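Local coordinates for ferredoxin (Thauera aromatica, PDB 1RGV), which carries electrons through two [4Fe-4S] clusters and serves as the electron donor of 4-hydroxybenzoyl-CoA reductase, at residues A1-D6 with P59-Y64; C8-A13 with P28-D33; K36-V41 with E73-L78. One frame throughout, in Å; residues are numbered along the deposited sequence.

Contact 1 (A1-D6 with P59-Y64); sequences ALYIND and PDNPDY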
# COMPACT_ATOMS: atom_id res chain seq x y z
N ALA A 1 0.70 -2.50 7.77
CA ALA A 1 0.35 -1.84 6.47
C ALA A 1 1.15 -0.57 6.29
O ALA A 1 1.82 -0.10 7.20
CB ALA A 1 -1.15 -1.52 6.44
N LEU A 2 1.07 -0.00 5.09
CA LEU A 2 1.78 1.23 4.78
C LEU A 2 0.76 2.35 4.69
O LEU A 2 -0.44 2.12 4.79
CB LEU A 2 2.53 1.11 3.45
CG LEU A 2 3.49 -0.08 3.30
CD1 LEU A 2 4.28 0.06 2.01
CD2 LEU A 2 4.43 -0.13 4.49
N TYR A 3 1.24 3.58 4.52
CA TYR A 3 0.36 4.72 4.39
C TYR A 3 1.11 5.79 3.61
O TYR A 3 2.33 5.69 3.45
CB TYR A 3 -0.06 5.22 5.78
CG TYR A 3 0.84 6.25 6.40
CD1 TYR A 3 0.49 7.60 6.38
CD2 TYR A 3 2.03 5.89 7.03
CE1 TYR A 3 1.30 8.56 6.98
CE2 TYR A 3 2.84 6.84 7.64
CZ TYR A 3 2.47 8.18 7.62
OH TYR A 3 3.25 9.14 8.23
N ILE A 4 0.40 6.79 3.11
CA ILE A 4 1.04 7.83 2.31
C ILE A 4 1.27 9.18 3.00
O ILE A 4 0.37 9.74 3.62
CB ILE A 4 0.25 8.04 1.00
CG1 ILE A 4 0.18 6.71 0.24
CG2 ILE A 4 0.90 9.13 0.16
CD1 ILE A 4 -0.75 6.71 -0.95
N ASN A 5 2.50 9.67 2.87
CA ASN A 5 2.95 10.95 3.43
C ASN A 5 2.16 12.10 2.86
O ASN A 5 1.24 11.91 2.07
CB ASN A 5 4.41 11.22 3.07
CG ASN A 5 5.36 10.82 4.16
OD1 ASN A 5 4.94 10.51 5.28
ND2 ASN A 5 6.65 10.82 3.84
N ASP A 6 2.55 13.30 3.26
CA ASP A 6 1.91 14.50 2.77
C ASP A 6 2.80 15.01 1.64
O ASP A 6 2.50 16.02 1.00
CB ASP A 6 1.80 15.54 3.87
CG ASP A 6 0.57 16.41 3.71
OD1 ASP A 6 0.36 16.96 2.60
OD2 ASP A 6 -0.19 16.54 4.69
N PRO A 59 5.73 5.36 3.83
CA PRO A 59 6.34 4.74 5.01
C PRO A 59 5.47 3.66 5.65
O PRO A 59 4.33 3.45 5.25
CB PRO A 59 6.55 5.93 5.93
CG PRO A 59 5.39 6.80 5.60
CD PRO A 59 5.35 6.75 4.10
N ASP A 60 6.03 2.97 6.64
CA ASP A 60 5.30 1.92 7.35
C ASP A 60 4.37 2.62 8.33
O ASP A 60 4.77 3.56 9.00
CB ASP A 60 6.25 1.01 8.13
CG ASP A 60 7.32 0.38 7.25
OD1 ASP A 60 7.02 0.01 6.10
OD2 ASP A 60 8.47 0.25 7.73
N ASN A 61 3.12 2.17 8.40
CA ASN A 61 2.16 2.78 9.31
C ASN A 61 2.31 2.21 10.73
O ASN A 61 1.87 1.09 11.01
CB ASN A 61 0.73 2.53 8.83
CG ASN A 61 -0.27 3.37 9.58
OD1 ASN A 61 -0.13 3.61 10.78
ND2 ASN A 61 -1.31 3.83 8.88
N PRO A 62 2.91 2.99 11.64
CA PRO A 62 3.10 2.52 13.02
C PRO A 62 1.79 2.11 13.70
O PRO A 62 1.81 1.39 14.70
CB PRO A 62 3.77 3.72 13.70
CG PRO A 62 3.27 4.88 12.92
CD PRO A 62 3.35 4.39 11.50
N ASP A 63 0.66 2.57 13.16
CA ASP A 63 -0.65 2.24 13.71
C ASP A 63 -1.02 0.81 13.32
O ASP A 63 -1.96 0.23 13.87
CB ASP A 63 -1.72 3.19 13.17
CG ASP A 63 -1.54 4.62 13.64
OD1 ASP A 63 -0.39 5.10 13.61
OD2 ASP A 63 -2.54 5.26 14.03
N TYR A 64 -0.30 0.25 12.36
CA TYR A 64 -0.56 -1.11 11.91
C TYR A 64 0.72 -1.90 11.67
O TYR A 64 1.10 -2.14 10.53
CB TYR A 64 -1.37 -1.10 10.61
CG TYR A 64 -2.71 -0.43 10.71
CD1 TYR A 64 -2.83 0.96 10.67
CD2 TYR A 64 -3.88 -1.18 10.86
CE1 TYR A 64 -4.07 1.58 10.77
CE2 TYR A 64 -5.12 -0.57 10.96
CZ TYR A 64 -5.21 0.81 10.92
OH TYR A 64 -6.44 1.41 11.04
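Pro59 and Tyr3 meet through ring carbons: Pro59 CG comes to 3.3 Å from Tyr3 CE2, the two side chains crossing obliquely. The first torsion of Tyr3 (chi1 89°) sets its CG between the backbone N and the carbonyl carbon, and the ring extends from there to the proline. On the same proline, the ring carbons CG and CD also lie near the amide oxygen of Asn5, CG at 3.8 Å from Asn5 OD1. The backbones are joined as well: Tyr3 N donates to Pro59 O at 3.2 Å. A second bond runs the other way, from Asn61 N to Ala1 O (2.9 Å, N-H...O angle 160°). The two flank a single beta bridge between Leu2 and Asp60, whose CA atoms are 4.4 Å apart. At the chain start, Ala1 N makes a weak bond to Tyr64 O and is also held by Glu66 and Glu39, while Ala1 CB packs on Tyr64 CB at 4.2 Å. Asp60 pairs with Arg50, and its OD1 lies beside Leu2 CD2. Main-chain bonds thus fix the pairing of the N-terminal segment with residues 59-64, and the several acceptors gathered round Ala1 N would probably favour a protonated terminus.

Contact 2 (C8-A13 with P28-D33); sequences CTACDA and PIYVID. With SF4 (iron/sulfur cluster), chain B.
Cys8 carries its SG anti to the backbone N (chi1 176°), and Tyr30 turns its CG anti to the carbonyl carbon (chi1 -79°); sulfur and ring meet beside the cluster that Cys8 binds. Cys8 SG binds one iron, FE3, at 2.5 Å and accepts a nearly straight hydrogen bond from Tyr30 N at 3.5 Å and a weak one from Ala10 N. The sulfur itself lies oblique to the Tyr30 ring. One face of that ring is laid on the cluster: the inorganic sulfide S1 stands 3.7 Å above the plane, over its centre. At the far end Tyr30 OH donates to the anti lone pair of Asp12 OD2 at 2.9 Å, the carboxylate plane turned 70° from the ring. Ala10 packs its CB on Tyr30 CE1 at 3.6 Å, and Ile29 CG2 touches Cys8 CB at 3.4 Å. This is the cysteine-rich binding loop of a bacterial-type two-cluster ferredoxin, in which Cys11 SG takes a second iron, FE4, at 2.5 Å; Cys14 and Cys53 supply the other two ligands. An alanine at Tyr30 would probably uncover sulfide S1 on this side and leave Asp12 OD2 without its phenol donor. The aromatic face screens the sulfide, and the N-H...S bonds would be expected to draw charge from the thiolate, which may help tune the cluster's reduction potential.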
# COMPACT_ATOMS: atom_id res chain seq x y z
N CYS A 8 3.18 13.40 -0.91
CA CYS A 8 2.60 12.81 -2.10
C CYS A 8 2.41 13.92 -3.13
O CYS A 8 2.00 15.03 -2.80
CB CYS A 8 1.25 12.17 -1.75
SG CYS A 8 0.35 11.50 -3.15
N THR A 9 2.73 13.61 -4.39
CA THR A 9 2.60 14.58 -5.48
C THR A 9 1.35 14.29 -6.30
O THR A 9 1.00 15.04 -7.21
CB THR A 9 3.86 14.54 -6.39
OG1 THR A 9 4.99 15.01 -5.65
CG2 THR A 9 3.68 15.42 -7.63
N ALA A 10 0.68 13.19 -5.96
CA ALA A 10 -0.53 12.79 -6.66
C ALA A 10 -0.25 12.50 -8.14
O ALA A 10 -1.05 12.86 -9.00
CB ALA A 10 -1.60 13.87 -6.53
N CYS A 11 0.87 11.85 -8.42
CA CYS A 11 1.23 11.52 -9.80
C CYS A 11 0.45 10.29 -10.29
O CYS A 11 0.49 9.95 -11.47
CB CYS A 11 2.74 11.26 -9.92
SG CYS A 11 3.33 9.75 -9.12
N ASP A 12 -0.25 9.63 -9.37
CA ASP A 12 -1.08 8.47 -9.69
C ASP A 12 -0.30 7.22 -10.15
O ASP A 12 -0.89 6.15 -10.36
CB ASP A 12 -2.11 8.89 -10.75
CG ASP A 12 -3.17 7.84 -11.00
OD1 ASP A 12 -3.00 7.04 -11.95
OD2 ASP A 12 -4.17 7.80 -10.24
N ALA A 13 1.01 7.36 -10.28
CA ALA A 13 1.86 6.27 -10.73
C ALA A 13 1.81 4.98 -9.92
O ALA A 13 2.29 3.94 -10.37
CB ALA A 13 3.30 6.75 -10.81
N PRO A 28 -5.28 16.86 -1.62
CA PRO A 28 -4.00 16.85 -2.34
C PRO A 28 -3.22 15.53 -2.43
O PRO A 28 -2.43 15.35 -3.35
CB PRO A 28 -3.20 17.91 -1.59
CG PRO A 28 -3.65 17.69 -0.18
CD PRO A 28 -5.15 17.55 -0.32
N ILE A 29 -3.44 14.61 -1.49
CA ILE A 29 -2.70 13.34 -1.53
C ILE A 29 -3.56 12.08 -1.63
O ILE A 29 -4.78 12.12 -1.43
CB ILE A 29 -1.79 13.20 -0.28
CG1 ILE A 29 -2.63 13.07 0.99
CG2 ILE A 29 -0.85 14.40 -0.19
CD1 ILE A 29 -1.82 12.93 2.27
N TYR A 30 -2.91 10.97 -1.95
CA TYR A 30 -3.59 9.68 -2.08
C TYR A 30 -3.70 8.97 -0.73
O TYR A 30 -2.88 9.21 0.17
CB TYR A 30 -2.84 8.81 -3.08
CG TYR A 30 -3.13 9.15 -4.53
CD1 TYR A 30 -3.25 10.48 -4.94
CD2 TYR A 30 -3.28 8.14 -5.49
CE1 TYR A 30 -3.51 10.79 -6.27
CE2 TYR A 30 -3.53 8.45 -6.82
CZ TYR A 30 -3.64 9.78 -7.21
OH TYR A 30 -3.89 10.09 -8.52
N VAL A 31 -4.70 8.11 -0.60
CA VAL A 31 -4.93 7.39 0.65
C VAL A 31 -4.93 5.87 0.51
O VAL A 31 -5.51 5.32 -0.43
CB VAL A 31 -6.29 7.81 1.26
CG1 VAL A 31 -6.40 7.29 2.68
CG2 VAL A 31 -6.43 9.33 1.21
N ILE A 32 -4.29 5.19 1.46
CA ILE A 32 -4.23 3.73 1.47
C ILE A 32 -5.21 3.18 2.50
O ILE A 32 -5.32 3.71 3.60
CB ILE A 32 -2.82 3.21 1.83
CG1 ILE A 32 -1.84 3.45 0.68
CG2 ILE A 32 -2.88 1.72 2.19
CD1 ILE A 32 -0.42 2.99 0.98
N ASP A 33 -5.91 2.11 2.14
CA ASP A 33 -6.86 1.50 3.05
C ASP A 33 -6.07 0.46 3.83
O ASP A 33 -5.71 -0.59 3.28
CB ASP A 33 -7.98 0.81 2.28
CG ASP A 33 -9.15 0.41 3.18
OD1 ASP A 33 -8.89 -0.03 4.33
OD2 ASP A 33 -10.31 0.52 2.73
FE1 SF4 B . 4.06 8.36 -4.72
FE2 SF4 B . 1.48 7.38 -5.37
FE3 SF4 B . 1.85 9.78 -4.14
FE4 SF4 B . 2.62 9.39 -6.79
S1 SF4 B . 0.43 9.30 -5.87
S2 SF4 B . 3.56 10.42 -5.24
S3 SF4 B . 3.22 7.25 -6.68
S4 SF4 B . 2.30 7.89 -3.29

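Contact 3 (K36-V41 with E73-L78); sequences KCSECV and EKYDRL. With SF4 (iron/sulfur cluster), chain C.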
# COMPACT_ATOMS: atom_id res chain seq x y z
N LYS A 36 -6.95 -3.10 3.21
CA LYS A 36 -6.59 -3.81 1.99
C LYS A 36 -5.09 -3.92 1.72
O LYS A 36 -4.67 -4.69 0.86
CB LYS A 36 -7.27 -3.13 0.80
CG LYS A 36 -8.77 -2.95 0.98
CD LYS A 36 -9.36 -2.12 -0.14
CE LYS A 36 -10.82 -1.78 0.14
NZ LYS A 36 -11.40 -0.90 -0.92
N CYS A 37 -4.28 -3.16 2.46
CA CYS A 37 -2.84 -3.22 2.24
C CYS A 37 -2.17 -4.36 2.99
O CYS A 37 -2.09 -4.34 4.21
CB CYS A 37 -2.18 -1.90 2.64
SG CYS A 37 -0.37 -1.90 2.51
N SER A 38 -1.68 -5.35 2.24
CA SER A 38 -1.00 -6.50 2.83
C SER A 38 0.51 -6.34 2.66
O SER A 38 1.27 -7.29 2.85
CB SER A 38 -1.45 -7.79 2.14
OG SER A 38 -0.98 -7.83 0.80
N GLU A 39 0.92 -5.13 2.28
CA GLU A 39 2.33 -4.84 2.05
C GLU A 39 2.87 -5.72 0.93
O GLU A 39 4.07 -6.02 0.88
CB GLU A 39 3.13 -5.04 3.35
CG GLU A 39 2.82 -3.95 4.38
CD GLU A 39 3.67 -4.06 5.63
OE1 GLU A 39 4.90 -4.22 5.50
OE2 GLU A 39 3.09 -3.97 6.74
N CYS A 40 1.97 -6.11 0.03
CA CYS A 40 2.29 -6.95 -1.11
C CYS A 40 2.60 -8.40 -0.79
O CYS A 40 2.84 -9.20 -1.70
CB CYS A 40 3.46 -6.35 -1.91
SG CYS A 40 2.96 -5.07 -3.08
N VAL A 41 2.59 -8.77 0.49
CA VAL A 41 2.85 -10.17 0.85
C VAL A 41 1.73 -10.98 0.21
O VAL A 41 0.60 -10.51 0.10
CB VAL A 41 2.84 -10.41 2.38
CG1 VAL A 41 3.67 -9.35 3.07
CG2 VAL A 41 1.42 -10.42 2.90
N GLU A 73 -2.63 -13.55 5.65
CA GLU A 73 -4.03 -13.86 5.88
C GLU A 73 -4.95 -12.78 5.31
O GLU A 73 -6.03 -13.08 4.78
CB GLU A 73 -4.27 -14.03 7.39
CG GLU A 73 -3.57 -15.27 7.95
CD GLU A 73 -3.68 -15.37 9.46
OE1 GLU A 73 -4.79 -15.18 10.00
OE2 GLU A 73 -2.65 -15.67 10.12
N LYS A 74 -4.52 -11.52 5.42
CA LYS A 74 -5.30 -10.40 4.90
C LYS A 74 -5.37 -10.51 3.38
O LYS A 74 -6.40 -10.23 2.77
CB LYS A 74 -4.64 -9.08 5.29
CG LYS A 74 -5.45 -7.85 4.88
CD LYS A 74 -4.67 -6.56 5.04
CE LYS A 74 -4.26 -6.31 6.48
NZ LYS A 74 -3.67 -4.95 6.65
N TYR A 75 -4.26 -10.93 2.78
CA TYR A 75 -4.17 -11.08 1.33
C TYR A 75 -5.25 -12.01 0.79
O TYR A 75 -5.96 -11.68 -0.17
CB TYR A 75 -2.80 -11.62 0.94
CG TYR A 75 -2.65 -11.82 -0.55
CD1 TYR A 75 -2.40 -10.74 -1.40
CD2 TYR A 75 -2.82 -13.08 -1.13
CE1 TYR A 75 -2.33 -10.92 -2.78
CE2 TYR A 75 -2.76 -13.26 -2.50
CZ TYR A 75 -2.51 -12.18 -3.32
OH TYR A 75 -2.46 -12.36 -4.68
N ASP A 76 -5.36 -13.18 1.41
CA ASP A 76 -6.34 -14.19 1.00
C ASP A 76 -7.78 -13.70 1.12
O ASP A 76 -8.56 -13.82 0.17
CB ASP A 76 -6.15 -15.45 1.84
CG ASP A 76 -4.73 -15.98 1.78
OD1 ASP A 76 -4.23 -16.20 0.66
OD2 ASP A 76 -4.13 -16.18 2.86
N ARG A 77 -8.12 -13.13 2.27
CA ARG A 77 -9.47 -12.63 2.50
C ARG A 77 -9.90 -11.71 1.36
O ARG A 77 -11.09 -11.48 1.15
CB ARG A 77 -9.53 -11.87 3.83
CG ARG A 77 -9.03 -12.67 5.03
CD ARG A 77 -9.37 -12.02 6.38
NE ARG A 77 -8.74 -10.72 6.59
CZ ARG A 77 -9.21 -9.56 6.11
NH1 ARG A 77 -10.33 -9.54 5.40
NH2 ARG A 77 -8.56 -8.43 6.35
N LEU A 78 -8.93 -11.19 0.61
CA LEU A 78 -9.22 -10.28 -0.49
C LEU A 78 -9.35 -10.95 -1.84
O LEU A 78 -10.10 -10.49 -2.70
CB LEU A 78 -8.12 -9.21 -0.55
CG LEU A 78 -8.07 -8.27 0.67
CD1 LEU A 78 -6.72 -7.59 0.74
CD2 LEU A 78 -9.20 -7.26 0.57
FE1 SF4 C . -1.00 -2.21 -2.45
FE2 SF4 C . 1.41 -0.80 -1.93
FE3 SF4 C . 0.01 -2.09 0.04
FE4 SF4 C . 1.35 -3.52 -1.95
S1 SF4 C . 2.29 -2.08 -0.30
S2 SF4 C . -0.51 -3.83 -1.05
S3 SF4 C . 1.09 -2.10 -3.65
S4 SF4 C . -0.68 -0.39 -1.05
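Lys74 reaches from the C-terminal helix to the backbone of the cluster loop, its CG anti to the backbone N (chi1 -175°) and its chain bent at chi3. The ammonium NZ donates to Cys37 O at 3.0 Å, approaching from above the carbonyl plane, 38° out of it, with a C=O...N angle of 141°. CD of the same lysine lies 3.5 Å from Cys37 O, so that methylene and ammonium group both border this oxygen. The ammonium group also forms a salt bridge with Glu66 and a hydrogen bond to Pro34 O. The loop it holds is a cluster-binding turn of the ferredoxin fold: Cys37 SG binds FE3 and Cys40 SG binds FE4, each at 2.5 Å, and Ser38 to Val41 form a type I' beta turn closed by Val41 N to Ser38 O. Next along the helix, Tyr75 presents its CD1 to that turn, 3.4 Å from Val41 O, which lies oblique to the ring. Ser38 OG is near the ring plane instead, at the edge, 3.9 Å from Tyr75 CD1, and bonds with Asn20. One turn of helix beyond Lys74, Leu78 sets its CD1 methyl 3.6 Å from Lys36 O.

Contact 2 holds ligands of one cluster and contact 3 ligands of the other, though Ile32 of contact 2 also touches the second cluster. Contact 1 touches both sites, through Ile4 and Leu2. The Tyr30 side chain is about 10 Å from the second cluster, and that of Cys37 about 12 Å from the first. The centre of contact 1 lies about 13 Å from that of contact 2 and 15 Å from that of contact 3; contacts 2 and 3 are about 20 Å apart between centres. The joins are direct: Ile4 CB packs 3.4 Å from Tyr30 O, Leu2 N lies 3.5 Å from Cys37 SG, and Ile32 CG2 meets Cys37 CB at 3.7 Å.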